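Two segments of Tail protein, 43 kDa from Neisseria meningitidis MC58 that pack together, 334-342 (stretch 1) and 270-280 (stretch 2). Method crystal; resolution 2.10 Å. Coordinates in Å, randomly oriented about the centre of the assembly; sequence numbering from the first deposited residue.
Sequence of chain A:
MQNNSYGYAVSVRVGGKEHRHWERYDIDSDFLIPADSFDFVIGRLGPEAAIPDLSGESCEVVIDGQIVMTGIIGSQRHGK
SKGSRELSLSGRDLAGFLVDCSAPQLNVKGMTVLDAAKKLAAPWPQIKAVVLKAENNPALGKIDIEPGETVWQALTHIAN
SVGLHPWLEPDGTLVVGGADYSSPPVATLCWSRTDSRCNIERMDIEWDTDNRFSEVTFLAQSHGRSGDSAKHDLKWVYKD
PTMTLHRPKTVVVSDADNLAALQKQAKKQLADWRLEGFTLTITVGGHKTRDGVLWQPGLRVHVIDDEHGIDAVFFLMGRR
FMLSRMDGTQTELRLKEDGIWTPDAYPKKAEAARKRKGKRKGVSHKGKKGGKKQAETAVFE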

# COMPACT_ATOMS: atom_id res chain seq x y z
N ARG A 334 28.13 5.44 -5.89
CA ARG A 334 28.60 4.05 -5.77
C ARG A 334 30.10 4.10 -5.65
O ARG A 334 30.81 4.35 -6.60
CB ARG A 334 28.15 3.19 -6.97
CG ARG A 334 26.62 3.21 -7.08
CD ARG A 334 26.09 2.15 -8.07
NE ARG A 334 26.47 2.45 -9.44
CZ ARG A 334 25.73 3.14 -10.29
NH1 ARG A 334 24.56 3.67 -9.94
NH2 ARG A 334 26.18 3.35 -11.50
N LEU A 335 30.56 3.90 -4.43
CA LEU A 335 31.93 4.09 -4.03
C LEU A 335 32.66 2.76 -3.82
O LEU A 335 32.10 1.76 -3.36
CB LEU A 335 31.94 4.95 -2.78
CG LEU A 335 31.53 6.40 -2.96
CD1 LEU A 335 31.09 7.01 -1.64
CD2 LEU A 335 32.71 7.21 -3.62
N LYS A 336 33.94 2.76 -4.19
CA LYS A 336 34.78 1.59 -4.14
C LYS A 336 36.04 1.91 -3.37
O LYS A 336 36.40 3.07 -3.21
CB LYS A 336 35.13 1.13 -5.57
CG LYS A 336 33.89 0.69 -6.41
CD LYS A 336 33.44 -0.69 -5.92
CE LYS A 336 32.48 -1.42 -6.78
NZ LYS A 336 32.19 -2.74 -6.19
N GLU A 337 36.68 0.85 -2.86
CA GLU A 337 38.00 0.94 -2.28
C GLU A 337 38.93 1.78 -3.16
O GLU A 337 39.02 1.59 -4.40
CB GLU A 337 38.60 -0.45 -2.09
CG GLU A 337 39.90 -0.50 -1.33
CD GLU A 337 40.43 -1.91 -1.10
OE1 GLU A 337 39.86 -2.91 -1.61
OE2 GLU A 337 41.49 -2.00 -0.45
N ASP A 338 39.66 2.68 -2.51
CA ASP A 338 40.62 3.56 -3.20
C ASP A 338 41.88 2.87 -3.70
O ASP A 338 42.36 1.91 -3.10
CB ASP A 338 40.98 4.68 -2.22
CG ASP A 338 41.64 5.88 -2.88
OD1 ASP A 338 41.22 6.26 -3.99
OD2 ASP A 338 42.54 6.45 -2.21
N GLY A 339 42.38 3.31 -4.85
CA GLY A 339 43.67 2.89 -5.36
C GLY A 339 43.70 1.55 -6.08
O GLY A 339 44.74 1.14 -6.53
N ILE A 340 42.56 0.87 -6.21
CA ILE A 340 42.51 -0.51 -6.72
C ILE A 340 42.29 -0.61 -8.24
O ILE A 340 42.95 -1.37 -8.93
CB ILE A 340 41.41 -1.33 -5.92
CG1 ILE A 340 41.73 -1.36 -4.41
CG2 ILE A 340 41.25 -2.74 -6.47
CD1 ILE A 340 43.16 -1.87 -4.02
N TRP A 341 41.37 0.19 -8.78
CA TRP A 341 40.98 0.17 -10.20
C TRP A 341 42.05 0.82 -11.08
O TRP A 341 42.55 1.87 -10.73
CB TRP A 341 39.61 0.91 -10.41
CG TRP A 341 38.99 0.75 -11.81
CD1 TRP A 341 38.66 -0.43 -12.44
CD2 TRP A 341 38.68 1.80 -12.78
NE1 TRP A 341 38.16 -0.18 -13.68
CE2 TRP A 341 38.17 1.17 -13.93
CE3 TRP A 341 38.77 3.20 -12.77
CZ2 TRP A 341 37.73 1.89 -15.06
CZ3 TRP A 341 38.34 3.91 -13.89
CH2 TRP A 341 37.82 3.26 -15.01
N THR A 342 42.35 0.22 -12.24
CA THR A 342 43.32 0.76 -13.22
C THR A 342 44.48 1.56 -12.60
O THR A 342 44.64 2.77 -12.86
CB THR A 342 42.58 1.67 -14.23
OG1 THR A 342 41.93 2.71 -13.51
CG2 THR A 342 41.55 0.89 -15.05
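Stretch 2, residues 270-280: LADWRLEGFTL

Stretch 2 (270-280) packs on stretch 1 (334-342) first as the last turns of a helix and then as a strand, burying 717 Å² counted over both sides. In stretch 1, the strand that begins before Arg334 runs through Lys336 into a type II turn, Glu337 to Ile340, with Gly339 at its positive-phi position (81°/1°), and continues as loop to Thr342. The helix of stretch 2 crosses the strand at 129° between N-to-C directions, the axes 8.8 Å apart at closest; the strand 278-280 crosses it at 136°, at 4.9 Å, running broadly antiparallel.

Leu270 enters in helical conformation (-65°/-34°) and stays out of reach of stretch 1, but its O accepts the backbone hydrogen bond from Arg274 N at 3.0 Å. Ala271 points its CB toward stretch 1 and meets the residue that closes the turn: Ala271 CB lies 4.1 Å from Ile340 CG2, and the two CA atoms are 6.2 Å apart. Asp272 directs its CA-to-CB bond away, yet its carboxylate end comes nearer, and water 1 links the stretches by donating a weak hydrogen bond to Asp272 OD1 (3.4 Å) and accepting one from Thr342 N (3.1 Å). Trp273 makes no contact.

One turn after Leu270, Arg274 points toward stretch 1 with an extended side chain, chi1 to chi3 all t. Its guanidinium forms a salt bridge with Glu337: Arg274 NE donates to Glu337 OE1 at 3.1 Å, and Arg274 NH2 donates a weak bond to Glu337 OE2 at 2.8 Å, weak because the N-H...acceptor angle is just 118°. Ile340 CD1 lies over one face of the guanidinium, 3.7 Å from Arg274 CZ, leaving the planar group in contact with both a charge and a hydrocarbon. Leu275, buried, has the largest covered area of stretch 2. Leu275 CG sits 3.6 Å from Ile340 CG2, Leu275 CD1 3.8 Å from Trp341 CB, and Leu275 CD2 3.8 Å from Lys336 CB, so one leucine joins the strand to the loop beyond the turn.

Around Glu276 and Gly277 the chain leaves the helix, and Lys336 fastens this passage. Its ammonium group donates three hydrogen bonds: Lys336 NZ to Leu275 O at 2.7 Å, to Phe278 O at 3.0 Å and to Thr279 OG1 at 3.0 Å, tying helical backbone to the strand that follows. Phe278, now extended (-146°/130°), brings its ring near the start of the turn, with Phe278 CD2 4.3 Å from Glu337 N; water 3 accepts a hydrogen bond from Glu337 N (3.0 Å) and lies 2.9 Å from Phe278 O, one of more acceptors than it has protons for. Thr279 lies alongside the strand, its CA 3.7 Å from Leu335 O.

Leu280 completes the register as an antiparallel hydrogen-bonded pair with Leu335: Leu280 N donates to Leu335 O at 3.0 Å, and Leu335 N to Leu280 O at 2.7 Å. Both side chains fall on the same face of the sheet, where Leu280 CD2 approaches Leu335 CD1 to 4.1 Å.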

# COMPACT_ATOMS: atom_id res chain seq x y z
N LEU A 270 42.69 -10.07 -10.49
CA LEU A 270 42.59 -10.13 -9.04
C LEU A 270 42.03 -8.82 -8.53
O LEU A 270 41.30 -8.83 -7.58
CB LEU A 270 43.93 -10.43 -8.33
CG LEU A 270 44.49 -11.85 -8.46
CD1 LEU A 270 46.00 -11.93 -8.06
CD2 LEU A 270 43.69 -12.86 -7.68
N ALA A 271 42.35 -7.70 -9.19
CA ALA A 271 41.90 -6.38 -8.72
C ALA A 271 40.43 -6.19 -9.06
O ALA A 271 39.65 -5.62 -8.28
CB ALA A 271 42.76 -5.26 -9.31
N ASP A 272 40.03 -6.71 -10.21
CA ASP A 272 38.63 -6.67 -10.59
C ASP A 272 37.79 -7.46 -9.60
O ASP A 272 36.73 -7.01 -9.18
CB ASP A 272 38.44 -7.22 -12.00
CG ASP A 272 38.94 -6.26 -13.09
OD1 ASP A 272 39.22 -5.06 -12.79
OD2 ASP A 272 39.05 -6.72 -14.25
N TRP A 273 38.25 -8.64 -9.22
CA TRP A 273 37.54 -9.45 -8.24
C TRP A 273 37.46 -8.74 -6.88
O TRP A 273 36.43 -8.76 -6.18
CB TRP A 273 38.19 -10.81 -8.10
CG TRP A 273 37.92 -11.71 -9.23
CD1 TRP A 273 36.85 -11.66 -10.08
CD2 TRP A 273 38.71 -12.84 -9.64
NE1 TRP A 273 36.92 -12.68 -11.00
CE2 TRP A 273 38.05 -13.42 -10.76
CE3 TRP A 273 39.90 -13.41 -9.19
CZ2 TRP A 273 38.55 -14.55 -11.43
CZ3 TRP A 273 40.41 -14.54 -9.85
CH2 TRP A 273 39.72 -15.09 -10.97
N ARG A 274 38.57 -8.10 -6.51
CA ARG A 274 38.64 -7.44 -5.22
C ARG A 274 37.63 -6.28 -5.16
O ARG A 274 37.03 -6.03 -4.18
CB ARG A 274 40.08 -6.96 -4.99
CG ARG A 274 40.27 -6.01 -3.82
CD ARG A 274 41.77 -5.66 -3.62
NE ARG A 274 41.94 -5.03 -2.32
CZ ARG A 274 43.11 -4.81 -1.72
NH1 ARG A 274 44.26 -5.15 -2.28
NH2 ARG A 274 43.12 -4.23 -0.52
N LEU A 275 37.50 -5.54 -6.25
CA LEU A 275 36.51 -4.47 -6.34
C LEU A 275 35.08 -4.97 -6.22
O LEU A 275 34.23 -4.32 -5.57
CB LEU A 275 36.67 -3.71 -7.65
CG LEU A 275 37.86 -2.77 -7.65
CD1 LEU A 275 38.31 -2.43 -9.13
CD2 LEU A 275 37.55 -1.53 -6.79
N GLU A 276 34.81 -6.12 -6.85
CA GLU A 276 33.47 -6.72 -6.78
C GLU A 276 33.05 -7.10 -5.38
O GLU A 276 31.86 -7.21 -5.11
CB GLU A 276 33.40 -8.00 -7.62
CG GLU A 276 33.22 -7.79 -9.09
CD GLU A 276 33.53 -9.08 -9.86
OE1 GLU A 276 33.34 -10.17 -9.27
OE2 GLU A 276 33.97 -9.00 -11.03
N GLY A 277 34.02 -7.31 -4.50
CA GLY A 277 33.77 -7.75 -3.16
C GLY A 277 33.28 -6.71 -2.19
O GLY A 277 32.79 -7.07 -1.12
N PHE A 278 33.38 -5.42 -2.55
CA PHE A 278 32.99 -4.36 -1.59
C PHE A 278 32.38 -3.18 -2.35
O PHE A 278 32.97 -2.71 -3.32
CB PHE A 278 34.19 -3.91 -0.72
CG PHE A 278 33.89 -2.71 0.15
CD1 PHE A 278 33.42 -2.87 1.43
CD2 PHE A 278 34.10 -1.43 -0.33
CE1 PHE A 278 33.15 -1.82 2.21
CE2 PHE A 278 33.83 -0.36 0.45
CZ PHE A 278 33.35 -0.55 1.72
N THR A 279 31.22 -2.74 -1.90
CA THR A 279 30.59 -1.51 -2.42
C THR A 279 30.03 -0.70 -1.26
O THR A 279 29.35 -1.25 -0.40
CB THR A 279 29.42 -1.80 -3.43
OG1 THR A 279 29.84 -2.82 -4.34
CG2 THR A 279 29.02 -0.51 -4.20
N LEU A 280 30.34 0.59 -1.25
CA LEU A 280 29.74 1.58 -0.37
C LEU A 280 28.87 2.48 -1.23
O LEU A 280 29.38 3.15 -2.12
CB LEU A 280 30.84 2.40 0.29
CG LEU A 280 30.45 3.63 1.12
CD1 LEU A 280 29.62 3.27 2.33
CD2 LEU A 280 31.77 4.41 1.50
O HOH W 1 41.71 -2.85 -12.32
O HOH W 2 37.37 -3.86 -2.76
O HOH W 3 35.69 -1.87 -3.58